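Local coordinates for protein MATE family efflux transporter (Vibrio cholerae, PDB 6IDP) that probably exports drugs and other small molecules across the bacterial inner membrane as a multidrug efflux transporter of the MATE family, in a cycle coupled to protons, at residues L257-F261 against G406-L410; A332-A336 against L349-V354. One frame throughout, in Å; residues are numbered along the deposited sequence.

Interaction 1 (L257-F261 against G406-L410)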
ATOM      1  N   LEU A 257     -21.095   2.405 -11.683  1.00 60.82           N
ATOM      2  CA  LEU A 257     -21.469   1.159 -12.339  1.00 54.31           C
ATOM      3  C   LEU A 257     -22.252   0.240 -11.411  1.00 49.64           C
ATOM      4  O   LEU A 257     -23.301  -0.287 -11.780  1.00 57.01           O
ATOM      5  CB  LEU A 257     -20.226   0.424 -12.847  1.00 51.86           C
ATOM      6  CG  LEU A 257     -19.716   0.766 -14.245  1.00 53.98           C
ATOM      7  CD1 LEU A 257     -18.586  -0.177 -14.630  1.00 45.64           C
ATOM      8  CD2 LEU A 257     -20.852   0.689 -15.248  1.00 55.05           C
ATOM      9  N   LEU A 258     -21.729   0.049 -10.205  1.00 44.82           N
ATOM     10  CA  LEU A 258     -22.294  -0.903  -9.256  1.00 50.07           C
ATOM     11  C   LEU A 258     -23.621  -0.458  -8.665  1.00 49.82           C
ATOM     12  O   LEU A 258     -24.515  -1.276  -8.448  1.00 50.53           O
ATOM     13  CB  LEU A 258     -21.306  -1.158  -8.125  1.00 52.49           C
ATOM     14  CG  LEU A 258     -20.157  -2.094  -8.471  1.00 57.79           C
ATOM     15  CD1 LEU A 258     -19.027  -1.872  -7.500  1.00 64.26           C
ATOM     16  CD2 LEU A 258     -20.640  -3.531  -8.422  1.00 51.44           C
ATOM     17  N   ALA A 259     -23.740   0.839  -8.396  1.00 48.22           N
ATOM     18  CA  ALA A 259     -24.931   1.388  -7.763  1.00 49.98           C
ATOM     19  C   ALA A 259     -26.182   1.119  -8.591  1.00 58.44           C
ATOM     20  O   ALA A 259     -27.283   1.026  -8.051  1.00 64.73           O
ATOM     21  CB  ALA A 259     -24.763   2.884  -7.527  1.00 45.88           C
ATOM     22  N   SER A 260     -26.007   0.984  -9.902  1.00 58.88           N
ATOM     23  CA  SER A 260     -27.136   0.781 -10.803  1.00 62.34           C
ATOM     24  C   SER A 260     -27.686  -0.639 -10.720  1.00 60.93           C
ATOM     25  O   SER A 260     -28.720  -0.944 -11.312  1.00 68.97           O
ATOM     26  CB  SER A 260     -26.736   1.106 -12.246  1.00 66.67           C
ATOM     27  OG  SER A 260     -25.694   0.257 -12.695  1.00 68.03           O
ATOM     28  N   PHE A 261     -26.999  -1.506  -9.983  1.00 51.41           N
ATOM     29  CA  PHE A 261     -27.447  -2.886  -9.836  1.00 49.88           C
ATOM     30  C   PHE A 261     -28.039  -3.157  -8.454  1.00 46.74           C
ATOM     31  O   PHE A 261     -28.334  -4.301  -8.113  1.00 44.78           O
ATOM     32  CB  PHE A 261     -26.294  -3.855 -10.122  1.00 43.98           C
ATOM     33  CG  PHE A 261     -25.828  -3.828 -11.548  1.00 44.04           C
ATOM     34  CD1 PHE A 261     -26.699  -4.149 -12.575  1.00 36.79           C
ATOM     35  CD2 PHE A 261     -24.523  -3.481 -11.865  1.00 45.49           C
ATOM     36  CE1 PHE A 261     -26.283  -4.121 -13.893  1.00 40.69           C
ATOM     37  CE2 PHE A 261     -24.098  -3.454 -13.183  1.00 48.40           C
ATOM     38  CZ  PHE A 261     -24.981  -3.775 -14.197  1.00 48.77           C
ATOM     39  N   GLY A 406     -24.876  -7.361 -16.983  1.00 37.50           N
ATOM     40  CA  GLY A 406     -25.185  -6.993 -15.613  1.00 38.96           C
ATOM     41  C   GLY A 406     -24.076  -7.304 -14.626  1.00 35.36           C
ATOM     42  O   GLY A 406     -22.896  -7.179 -14.956  1.00 40.22           O
ATOM     43  N   ILE A 407     -24.443  -7.718 -13.414  1.00 33.89           N
ATOM     44  CA  ILE A 407     -23.453  -7.881 -12.352  1.00 34.19           C
ATOM     45  C   ILE A 407     -22.552  -9.094 -12.594  1.00 32.12           C
ATOM     46  O   ILE A 407     -21.371  -9.067 -12.255  1.00 29.28           O
ATOM     47  CB  ILE A 407     -24.122  -7.989 -10.948  1.00 51.01           C
ATOM     48  CG1 ILE A 407     -23.074  -7.880  -9.839  1.00 54.40           C
ATOM     49  CG2 ILE A 407     -24.912  -9.273 -10.797  1.00 49.31           C
ATOM     50  CD1 ILE A 407     -22.564  -6.477  -9.620  1.00 56.76           C
ATOM     51  N   GLU A 408     -23.102 -10.142 -13.198  1.00 31.75           N
ATOM     52  CA  GLU A 408     -22.321 -11.336 -13.491  1.00 31.93           C
ATOM     53  C   GLU A 408     -21.307 -11.062 -14.597  1.00 35.56           C
ATOM     54  O   GLU A 408     -20.195 -11.586 -14.573  1.00 36.97           O
ATOM     55  CB  GLU A 408     -23.232 -12.507 -13.878  1.00 34.20           C
ATOM     56  CG  GLU A 408     -24.252 -12.202 -14.959  1.00 40.53           C
ATOM     57  CD  GLU A 408     -25.591 -11.754 -14.401  1.00 41.02           C
ATOM     58  OE1 GLU A 408     -25.637 -11.288 -13.242  1.00 38.08           O
ATOM     59  OE2 GLU A 408     -26.600 -11.873 -15.122  1.00 33.83           O
ATOM     60  N   GLY A 409     -21.696 -10.235 -15.563  1.00 33.42           N
ATOM     61  CA  GLY A 409     -20.806  -9.863 -16.645  1.00 37.49           C
ATOM     62  C   GLY A 409     -19.691  -8.964 -16.153  1.00 39.98           C
ATOM     63  O   GLY A 409     -18.572  -9.008 -16.662  1.00 37.49           O
ATOM     64  N   LEU A 410     -20.002  -8.149 -15.152  1.00 36.52           N
ATOM     65  CA  LEU A 410     -19.016  -7.260 -14.555  1.00 29.81           C
ATOM     66  C   LEU A 410     -17.909  -8.069 -13.875  1.00 31.98           C
ATOM     67  O   LEU A 410     -16.731  -7.714 -13.962  1.00 29.82           O
ATOM     68  CB  LEU A 410     -19.690  -6.306 -13.565  1.00 29.48           C
ATOM     69  CG  LEU A 410     -18.865  -5.164 -12.972  1.00 36.51           C
ATOM     70  CD1 LEU A 410     -19.731  -3.928 -12.778  1.00 41.57           C
ATOM     71  CD2 LEU A 410     -18.248  -5.582 -11.652  1.00 41.35           C
TER
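The backbone of L257-F261 lies at the C-terminal end of helix 226-259, whereas G406-L410 lies on the long helix 379-435, with helical turns running from I407 on, beyond a kink at G406. The two come closest at F261 and I407, whose CA atoms are 6.9 Å apart. At the kink N of I407 and N of E408 lack bonds to the preceding turn, and G406 takes a positive phi of 66°, a conformation that favours glycine. Its backbone O still accepts a bond from L410 N at 3.1 Å. On the other segment F261 N bonds to L258 O (2.9 Å) and S260 OG to L257 O (2.6 Å).

F261 buries the most surface. Its ring lies against the kink, CZ 3.5 Å from G406 CA, with I407 N over one face at 4.1 Å from CZ. F261 CD2 also meets I407 CD1 at 4.2 Å. Beside the ring, L258 CD2 packs on I407 CD1 (3.7 Å), and L410 CD1 approaches L257 CD1 at 4.3 Å and F261 CE2 at 4.4 Å. W269 of helix 263-279 touches both L258 and L410, extending the apolar cluster.

No hydrogen bond or salt bridge crosses the interface, so between these two segments the contact is apolar and van der Waals, and depends on shape rather than on directional bonds.

Interaction 2 (A332-A336 against L349-V354). With OLC ((2R)-2,3-dihydroxypropyl (9Z)-octadec-9-enoate), chain E.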
ATOM      1  N   ALA A 332     -16.706 -21.586  -1.816  1.00 30.23           N
ATOM      2  CA  ALA A 332     -17.274 -20.260  -2.063  1.00 28.69           C
ATOM      3  C   ALA A 332     -18.623 -20.038  -1.378  1.00 30.54           C
ATOM      4  O   ALA A 332     -18.857 -18.977  -0.795  1.00 29.13           O
ATOM      5  CB  ALA A 332     -17.413 -20.021  -3.556  1.00 28.30           C
ATOM      6  N   THR A 333     -19.508 -21.029  -1.450  1.00 25.51           N
ATOM      7  CA  THR A 333     -20.843 -20.876  -0.877  1.00 29.94           C
ATOM      8  C   THR A 333     -20.799 -20.716   0.651  1.00 31.39           C
ATOM      9  O   THR A 333     -21.326 -19.733   1.169  1.00 34.91           O
ATOM     10  CB  THR A 333     -21.770 -22.056  -1.264  1.00 28.35           C
ATOM     11  OG1 THR A 333     -21.915 -22.100  -2.686  1.00 26.38           O
ATOM     12  CG2 THR A 333     -23.146 -21.896  -0.625  1.00 31.12           C
ATOM     13  N   PRO A 334     -20.167 -21.660   1.381  1.00 33.08           N
ATOM     14  CA  PRO A 334     -20.142 -21.418   2.830  1.00 35.49           C
ATOM     15  C   PRO A 334     -19.338 -20.177   3.228  1.00 34.34           C
ATOM     16  O   PRO A 334     -19.652 -19.563   4.245  1.00 37.10           O
ATOM     17  CB  PRO A 334     -19.495 -22.691   3.391  1.00 35.70           C
ATOM     18  CG  PRO A 334     -18.738 -23.272   2.257  1.00 34.87           C
ATOM     19  CD  PRO A 334     -19.540 -22.951   1.039  1.00 32.02           C
ATOM     20  N   LEU A 335     -18.330 -19.814   2.442  1.00 30.12           N
ATOM     21  CA  LEU A 335     -17.567 -18.600   2.718  1.00 33.39           C
ATOM     22  C   LEU A 335     -18.457 -17.362   2.618  1.00 33.42           C
ATOM     23  O   LEU A 335     -18.491 -16.540   3.534  1.00 32.55           O
ATOM     24  CB  LEU A 335     -16.374 -18.473   1.768  1.00 33.83           C
ATOM     25  CG  LEU A 335     -15.123 -19.253   2.184  1.00 42.60           C
ATOM     26  CD1 LEU A 335     -14.085 -19.264   1.069  1.00 40.09           C
ATOM     27  CD2 LEU A 335     -14.532 -18.672   3.462  1.00 47.92           C
ATOM     28  N   ALA A 336     -19.187 -17.245   1.512  1.00 32.55           N
ATOM     29  CA  ALA A 336     -20.084 -16.115   1.292  1.00 34.50           C
ATOM     30  C   ALA A 336     -21.131 -16.004   2.398  1.00 30.35           C
ATOM     31  O   ALA A 336     -21.455 -14.906   2.848  1.00 30.06           O
ATOM     32  CB  ALA A 336     -20.762 -16.232  -0.066  1.00 24.45           C
ATOM     33  N   LEU A 349     -22.158 -12.412  -3.819  1.00 24.82           N
ATOM     34  CA  LEU A 349     -20.793 -12.604  -3.345  1.00 25.48           C
ATOM     35  C   LEU A 349     -20.282 -14.000  -3.705  1.00 28.65           C
ATOM     36  O   LEU A 349     -19.115 -14.167  -4.057  1.00 32.95           O
ATOM     37  CB  LEU A 349     -20.716 -12.376  -1.833  1.00 27.01           C
ATOM     38  CG  LEU A 349     -19.365 -12.614  -1.156  1.00 25.68           C
ATOM     39  CD1 LEU A 349     -18.276 -11.724  -1.756  1.00 24.15           C
ATOM     40  CD2 LEU A 349     -19.482 -12.393   0.347  1.00 25.38           C
ATOM     41  N   ASN A 350     -21.164 -14.993  -3.615  1.00 29.44           N
ATOM     42  CA  ASN A 350     -20.846 -16.363  -4.021  1.00 29.36           C
ATOM     43  C   ASN A 350     -20.339 -16.398  -5.463  1.00 31.07           C
ATOM     44  O   ASN A 350     -19.390 -17.115  -5.785  1.00 30.11           O
ATOM     45  CB  ASN A 350     -22.080 -17.259  -3.868  1.00 26.63           C
ATOM     46  CG  ASN A 350     -21.750 -18.743  -3.906  1.00 32.22           C
ATOM     47  OD1 ASN A 350     -20.685 -19.153  -4.376  1.00 28.89           O
ATOM     48  ND2 ASN A 350     -22.676 -19.561  -3.415  1.00 31.11           N
ATOM     49  N   LEU A 351     -20.974 -15.606  -6.323  1.00 27.92           N
ATOM     50  CA  LEU A 351     -20.571 -15.512  -7.720  1.00 30.83           C
ATOM     51  C   LEU A 351     -19.200 -14.858  -7.865  1.00 32.50           C
ATOM     52  O   LEU A 351     -18.380 -15.288  -8.672  1.00 31.69           O
ATOM     53  CB  LEU A 351     -21.609 -14.729  -8.523  1.00 30.08           C
ATOM     54  CG  LEU A 351     -21.403 -14.749 -10.037  1.00 31.96           C
ATOM     55  CD1 LEU A 351     -21.460 -16.176 -10.557  1.00 30.94           C
ATOM     56  CD2 LEU A 351     -22.436 -13.884 -10.727  1.00 30.34           C
ATOM     57  N   HIS A 352     -18.960 -13.813  -7.081  1.00 32.26           N
ATOM     58  CA  HIS A 352     -17.687 -13.108  -7.123  1.00 27.34           C
ATOM     59  C   HIS A 352     -16.535 -14.044  -6.774  1.00 26.59           C
ATOM     60  O   HIS A 352     -15.480 -14.013  -7.404  1.00 29.57           O
ATOM     61  CB  HIS A 352     -17.706 -11.914  -6.166  1.00 29.53           C
ATOM     62  CG  HIS A 352     -16.378 -11.239  -6.012  1.00 43.03           C
ATOM     63  ND1 HIS A 352     -16.019 -10.130  -6.745  1.00 48.57           N
ATOM     64  CD2 HIS A 352     -15.325 -11.520  -5.207  1.00 37.74           C
ATOM     65  CE1 HIS A 352     -14.797  -9.755  -6.398  1.00 42.47           C
ATOM     66  NE2 HIS A 352     -14.357 -10.579  -5.470  1.00 39.99           N
ATOM     67  N   LEU A 353     -16.758 -14.891  -5.775  1.00 24.82           N
ATOM     68  CA  LEU A 353     -15.710 -15.746  -5.230  1.00 26.20           C
ATOM     69  C   LEU A 353     -15.303 -16.901  -6.148  1.00 25.99           C
ATOM     70  O   LEU A 353     -14.273 -17.535  -5.918  1.00 26.42           O
ATOM     71  CB  LEU A 353     -16.151 -16.306  -3.876  1.00 25.04           C
ATOM     72  CG  LEU A 353     -16.303 -15.277  -2.757  1.00 27.95           C
ATOM     73  CD1 LEU A 353     -16.675 -15.959  -1.449  1.00 27.12           C
ATOM     74  CD2 LEU A 353     -15.020 -14.468  -2.605  1.00 29.33           C
ATOM     75  N   VAL A 354     -16.105 -17.181  -7.174  1.00 25.52           N
ATOM     76  CA  VAL A 354     -15.780 -18.261  -8.106  1.00 26.00           C
ATOM     77  C   VAL A 354     -15.270 -17.728  -9.440  1.00 26.73           C
ATOM     78  O   VAL A 354     -14.775 -18.489 -10.269  1.00 30.96           O
ATOM     79  CB  VAL A 354     -16.998 -19.180  -8.384  1.00 30.03           C
ATOM     80  CG1 VAL A 354     -17.494 -19.823  -7.103  1.00 27.69           C
ATOM     81  CG2 VAL A 354     -18.113 -18.411  -9.071  1.00 32.55           C
TER
HETATM   82  C8  OLC E 504     -22.711 -23.459  -5.799  1.00 51.02           C
HETATM   83  C7  OLC E 504     -21.397 -24.035  -6.276  1.00 54.44           C
HETATM   84  C6  OLC E 504     -21.091 -23.575  -7.685  1.00 56.54           C
HETATM   85  C5  OLC E 504     -19.732 -24.101  -8.092  1.00 55.41           C
HETATM   86  C4  OLC E 504     -18.925 -23.012  -8.769  1.00 52.50           C
HETATM   87  C3  OLC E 504     -19.600 -22.584 -10.056  1.00 51.10           C
HETATM   88  C2  OLC E 504     -18.609 -21.819 -10.906  1.00 53.97           C
HETATM   89  C1  OLC E 504     -19.147 -21.663 -12.311  1.00 57.72           C
HETATM   90  O   HOH W   1     -20.128 -21.733  -4.790  1.00 32.18           O
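Two short, consecutive helices, 332-339 and 343-355, fold back on each other as a helical hairpin at one end of the transporter. Around this contact their axes come within 8.6 Å and run at 132° to one another, closer to antiparallel than to parallel. The side chains of A332 and A336, one turn apart, point toward the second helix and are small enough to sit directly against it; CA of A336 and CA of N350 are 5.4 Å apart. A332 CB rests on V354 CG1 (3.6 Å) and L353 CB (3.9 Å), while A336 CB lies 4.0 Å from L349 CG and 4.3 Å from L353 CD1. L353 CD1 also reaches L335 CB at 4.1 Å. Behind this layer, L349 and L353 continue onto L271 and F275 of helix 263-279.

The interface is polar along one margin. N350 ND2 donates a hydrogen bond to T333 OG1 at 2.7 Å, with an angle of 153°. A water completes a small ring: it donates to N350 OD1 at 2.7 Å and is hydrogen-bonded to T333 OG1 at 2.8 Å. Beside it runs the acyl chain of a monoolein molecule, whose C8 is 3.5 Å from T333 OG1 and whose C4 is 3.9 Å from V354 CG1.

Alanines facing leucines and a valine, with an amide-hydroxyl bond at the margin, thus make an oblique, roughly antiparallel helical hairpin of helices 332-339 and 343-355 within the C-terminal half of the MATE fold.

In the fold
Both contacts lie on the same side of the chain's centre, in the C-terminal half, with their own centres about 17 Å apart. Along the sequence interaction 2 is nested within interaction 1: the hairpin of helices 332-339 and 343-355 falls inside the span that 257-261 and 406-410 close. Interaction 1 joins sequence-distant helices 226-259 and 379-435, whereas interaction 2 joins near neighbours. The two touch directly, E408 CB packing 3.5 Å from L351 CD2, and I348 of helix 343-355 touches I407. Helix 263-279 also contacts both. The hairpin is thus tied to helix 379-435, and both contacts belong to one connected cluster of helices at the same end of the C-terminal half.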